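Local coordinates for MOG1 protein (Saccharomyces cerevisiae, PDB 1JHS) that binds the Ran GTPase Gsp1 and takes part in nuclear protein import and poly(A)+ mRNA export, at residues Q94-L107 with C165-R177. The protein carries 1 engineered substitution. Sequence-based numbering, arbitrary orientation.
Sequences QEDTVQQGTKFTGL and CHAVYQLLQEMVR
Tyr169 reaches from helix 165-177 across the two edge strands of the large sheet and sets its hydroxyl between Asp96 and Thr105, residues paired on neighbouring antiparallel strands. CG of Tyr169 stands anti to the backbone N (chi1 -167°), which carries the ring toward the strands with Gly106 CA at its edge, 3.5 Å from Tyr169 CE1. Tyr169 OH donates a very short bond to Asp96 OD1 (2.5 Å), which sits in the ring plane, and accepts one from Thr105 OG1 (2.9 Å). Thr105 OG1 in turn accepts from Gln173 NE2 at 3.0 Å, so a relay of three bonds fixes the phenol and ties helix to both strands. Gln94 lays its CG over one ring face in a CH-pi contact, 3.9 Å from the centroid, while Gln173 CG lies over the opposite face; Leu107 CG packs against Tyr169 CD1 at 3.6 Å. Deeper in, Leu172 and Val176 meet Thr105 and also touch Ala129 of the adjacent strand. Toward the hairpin turn the contact loosens: Lys103 slides its extended chain past Val176 and reaches Val176 O only weakly, and exposed Arg177 brings its guanidinium to Val98 CG1. Helix 165-177 runs nearly antiparallel to strand 103-107 (167°), lying across one face of the large antiparallel sheet, with helix 70-83 touching Phe104 on the other, an alpha-beta-alpha layering that belongs to the Mog1/PsbP-like fold.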
# COMPACT_ATOMS: atom_id res chain seq x y z
N GLN A 94 11.28 0.52 -5.86
CA GLN A 94 10.66 0.48 -7.18
C GLN A 94 9.72 1.69 -7.26
O GLN A 94 9.20 2.14 -6.24
CB GLN A 94 9.85 -0.81 -7.35
CG GLN A 94 9.40 -1.04 -8.78
CD GLN A 94 9.62 -2.46 -9.22
OE1 GLN A 94 10.44 -3.17 -8.65
NE2 GLN A 94 8.92 -2.88 -10.26
N GLU A 95 9.54 2.24 -8.46
CA GLU A 95 8.64 3.38 -8.62
C GLU A 95 8.20 3.55 -10.06
O GLU A 95 8.95 3.28 -10.99
CB GLU A 95 9.29 4.67 -8.12
CG GLU A 95 10.55 5.09 -8.87
CD GLU A 95 11.12 6.41 -8.35
OE1 GLU A 95 10.71 7.49 -8.84
OE2 GLU A 95 11.98 6.36 -7.44
N ASP A 96 6.97 4.01 -10.24
CA ASP A 96 6.43 4.21 -11.58
C ASP A 96 5.30 5.24 -11.63
O ASP A 96 4.48 5.33 -10.72
CB ASP A 96 5.84 2.92 -12.15
CG ASP A 96 6.87 1.82 -12.38
OD1 ASP A 96 6.96 0.89 -11.54
OD2 ASP A 96 7.58 1.88 -13.40
N THR A 97 5.27 6.01 -12.71
CA THR A 97 4.16 6.91 -12.94
C THR A 97 3.26 5.99 -13.75
O THR A 97 3.60 5.60 -14.88
CB THR A 97 4.54 8.11 -13.81
OG1 THR A 97 5.28 9.05 -13.01
CG2 THR A 97 3.28 8.81 -14.28
N VAL A 98 2.13 5.61 -13.17
CA VAL A 98 1.19 4.71 -13.85
C VAL A 98 0.31 5.53 -14.82
O VAL A 98 -0.03 5.07 -15.91
CB VAL A 98 0.32 3.98 -12.83
CG1 VAL A 98 -0.85 3.30 -13.53
CG2 VAL A 98 1.18 2.94 -12.08
N GLN A 99 -0.04 6.75 -14.42
CA GLN A 99 -0.83 7.63 -15.28
C GLN A 99 -0.42 9.06 -14.98
O GLN A 99 -0.55 9.52 -13.85
CB GLN A 99 -2.33 7.43 -15.05
CG GLN A 99 -3.20 8.11 -16.13
CD GLN A 99 -4.67 7.75 -16.02
OE1 GLN A 99 -5.39 8.28 -15.16
NE2 GLN A 99 -5.12 6.82 -16.86
N GLN A 100 0.09 9.76 -15.99
CA GLN A 100 0.55 11.12 -15.79
C GLN A 100 -0.51 11.96 -15.11
O GLN A 100 -1.70 11.89 -15.43
CB GLN A 100 0.98 11.76 -17.11
CG GLN A 100 2.23 11.11 -17.73
CD GLN A 100 3.50 11.26 -16.87
OE1 GLN A 100 3.70 12.29 -16.22
NE2 GLN A 100 4.37 10.25 -16.90
N GLY A 101 -0.05 12.70 -14.11
CA GLY A 101 -0.91 13.57 -13.35
C GLY A 101 -1.71 12.96 -12.22
O GLY A 101 -1.97 13.64 -11.23
N THR A 102 -2.07 11.67 -12.30
CA THR A 102 -2.91 11.15 -11.23
C THR A 102 -2.56 9.86 -10.51
O THR A 102 -3.05 9.65 -9.41
CB THR A 102 -4.35 10.99 -11.72
OG1 THR A 102 -4.38 10.02 -12.77
CG2 THR A 102 -4.91 12.33 -12.24
N LYS A 103 -1.73 9.01 -11.10
CA LYS A 103 -1.44 7.72 -10.45
C LYS A 103 0.03 7.38 -10.40
O LYS A 103 0.69 7.31 -11.43
CB LYS A 103 -2.19 6.60 -11.17
CG LYS A 103 -3.70 6.78 -11.19
CD LYS A 103 -4.40 5.70 -12.02
CE LYS A 103 -5.91 5.79 -11.82
NZ LYS A 103 -6.61 4.66 -12.54
N PHE A 104 0.52 7.16 -9.17
CA PHE A 104 1.92 6.85 -8.95
C PHE A 104 2.03 5.69 -7.97
O PHE A 104 1.26 5.62 -7.00
CB PHE A 104 2.62 8.09 -8.38
CG PHE A 104 4.12 8.04 -8.50
CD1 PHE A 104 4.75 8.59 -9.61
CD2 PHE A 104 4.88 7.39 -7.53
CE1 PHE A 104 6.14 8.50 -9.76
CE2 PHE A 104 6.28 7.30 -7.66
CZ PHE A 104 6.90 7.86 -8.79
N THR A 105 2.98 4.78 -8.22
CA THR A 105 3.18 3.62 -7.35
C THR A 105 4.68 3.38 -7.05
O THR A 105 5.55 3.75 -7.83
CB THR A 105 2.64 2.31 -8.01
OG1 THR A 105 3.33 2.08 -9.26
CG2 THR A 105 1.16 2.44 -8.29
N GLY A 106 4.95 2.74 -5.91
CA GLY A 106 6.33 2.42 -5.56
C GLY A 106 6.39 1.50 -4.35
O GLY A 106 5.36 1.28 -3.69
N LEU A 107 7.56 0.91 -4.11
CA LEU A 107 7.81 0.07 -2.94
C LEU A 107 8.80 0.93 -2.14
O LEU A 107 9.76 1.47 -2.70
CB LEU A 107 8.48 -1.24 -3.31
CG LEU A 107 7.67 -2.31 -4.02
CD1 LEU A 107 8.62 -3.48 -4.25
CD2 LEU A 107 6.48 -2.74 -3.17
N CYS A 165 8.04 -9.24 -2.57
CA CYS A 165 7.90 -7.79 -2.78
C CYS A 165 7.48 -7.53 -4.23
O CYS A 165 6.69 -6.63 -4.51
CB CYS A 165 9.21 -7.09 -2.48
SG CYS A 165 9.54 -7.10 -0.69
N HIS A 166 8.01 -8.32 -5.15
CA HIS A 166 7.63 -8.19 -6.55
C HIS A 166 6.13 -8.52 -6.68
O HIS A 166 5.38 -7.87 -7.45
CB HIS A 166 8.46 -9.15 -7.41
CG HIS A 166 8.19 -9.04 -8.87
ND1 HIS A 166 7.03 -9.51 -9.46
CD2 HIS A 166 8.90 -8.45 -9.87
CE1 HIS A 166 7.03 -9.21 -10.75
NE2 HIS A 166 8.16 -8.56 -11.02
N ALA A 167 5.68 -9.51 -5.91
CA ALA A 167 4.28 -9.92 -5.95
C ALA A 167 3.41 -8.80 -5.37
O ALA A 167 2.37 -8.44 -5.95
CB ALA A 167 4.09 -11.20 -5.17
N VAL A 168 3.84 -8.24 -4.24
CA VAL A 168 3.09 -7.15 -3.62
C VAL A 168 3.00 -5.94 -4.57
O VAL A 168 1.96 -5.29 -4.67
CB VAL A 168 3.74 -6.73 -2.29
CG1 VAL A 168 3.16 -5.39 -1.79
CG2 VAL A 168 3.49 -7.85 -1.27
N TYR A 169 4.08 -5.66 -5.28
CA TYR A 169 4.05 -4.52 -6.19
C TYR A 169 3.09 -4.78 -7.33
O TYR A 169 2.43 -3.86 -7.82
CB TYR A 169 5.45 -4.23 -6.74
CG TYR A 169 5.52 -2.89 -7.42
CD1 TYR A 169 5.30 -1.70 -6.71
CD2 TYR A 169 5.85 -2.79 -8.78
CE1 TYR A 169 5.43 -0.45 -7.34
CE2 TYR A 169 5.96 -1.55 -9.41
CZ TYR A 169 5.76 -0.39 -8.68
OH TYR A 169 5.92 0.82 -9.31
N GLN A 170 2.99 -6.03 -7.78
CA GLN A 170 2.05 -6.32 -8.85
C GLN A 170 0.62 -6.10 -8.32
O GLN A 170 -0.22 -5.50 -8.99
CB GLN A 170 2.19 -7.76 -9.34
CG GLN A 170 1.27 -8.05 -10.51
CD GLN A 170 1.46 -9.45 -11.07
OE1 GLN A 170 2.53 -10.06 -10.89
NE2 GLN A 170 0.43 -9.96 -11.75
N LEU A 171 0.36 -6.57 -7.11
CA LEU A 171 -0.96 -6.37 -6.50
C LEU A 171 -1.27 -4.89 -6.41
O LEU A 171 -2.36 -4.44 -6.78
CB LEU A 171 -1.00 -6.99 -5.09
CG LEU A 171 -2.16 -6.58 -4.18
CD1 LEU A 171 -3.50 -7.00 -4.81
CD2 LEU A 171 -1.98 -7.25 -2.81
N LEU A 172 -0.31 -4.12 -5.93
CA LEU A 172 -0.48 -2.67 -5.77
C LEU A 172 -0.88 -2.03 -7.10
O LEU A 172 -1.82 -1.23 -7.17
CB LEU A 172 0.81 -2.04 -5.26
CG LEU A 172 0.72 -0.53 -4.94
CD1 LEU A 172 -0.12 -0.30 -3.66
CD2 LEU A 172 2.16 0.03 -4.77
N GLN A 173 -0.16 -2.37 -8.16
CA GLN A 173 -0.46 -1.81 -9.47
C GLN A 173 -1.84 -2.26 -9.97
O GLN A 173 -2.56 -1.47 -10.58
CB GLN A 173 0.66 -2.14 -10.45
CG GLN A 173 1.95 -1.35 -10.10
CD GLN A 173 2.94 -1.19 -11.25
OE1 GLN A 173 3.29 -2.18 -11.91
NE2 GLN A 173 3.41 0.06 -11.47
N GLU A 174 -2.21 -3.51 -9.70
CA GLU A 174 -3.54 -3.99 -10.12
C GLU A 174 -4.65 -3.24 -9.37
O GLU A 174 -5.70 -2.95 -9.94
CB GLU A 174 -3.69 -5.50 -9.91
CG GLU A 174 -2.72 -6.33 -10.78
CD GLU A 174 -3.08 -7.81 -10.83
OE1 GLU A 174 -2.25 -8.60 -11.35
OE2 GLU A 174 -4.19 -8.20 -10.37
N MET A 175 -4.42 -2.95 -8.08
CA MET A 175 -5.40 -2.20 -7.30
C MET A 175 -5.59 -0.81 -7.90
O MET A 175 -6.72 -0.28 -7.96
CB MET A 175 -4.95 -2.06 -5.85
CG MET A 175 -4.94 -3.40 -5.09
SD MET A 175 -4.66 -3.11 -3.33
CE MET A 175 -6.25 -2.37 -2.84
N VAL A 176 -4.49 -0.22 -8.36
CA VAL A 176 -4.57 1.11 -8.96
C VAL A 176 -5.28 1.07 -10.30
O VAL A 176 -6.15 1.92 -10.58
CB VAL A 176 -3.15 1.69 -9.15
CG1 VAL A 176 -3.18 2.95 -10.05
CG2 VAL A 176 -2.56 2.01 -7.77
N ARG A 177 -4.93 0.09 -11.13
CA ARG A 177 -5.57 -0.02 -12.44
C ARG A 177 -7.05 -0.36 -12.34
O ARG A 177 -7.83 0.08 -13.19
CB ARG A 177 -4.85 -1.05 -13.30
CG ARG A 177 -3.54 -0.47 -13.84
CD ARG A 177 -3.03 -1.26 -14.98
NE ARG A 177 -2.12 -0.49 -15.82
CZ ARG A 177 -1.04 0.11 -15.36
NH1 ARG A 177 -0.78 0.03 -14.07
NH2 ARG A 177 -0.20 0.72 -16.20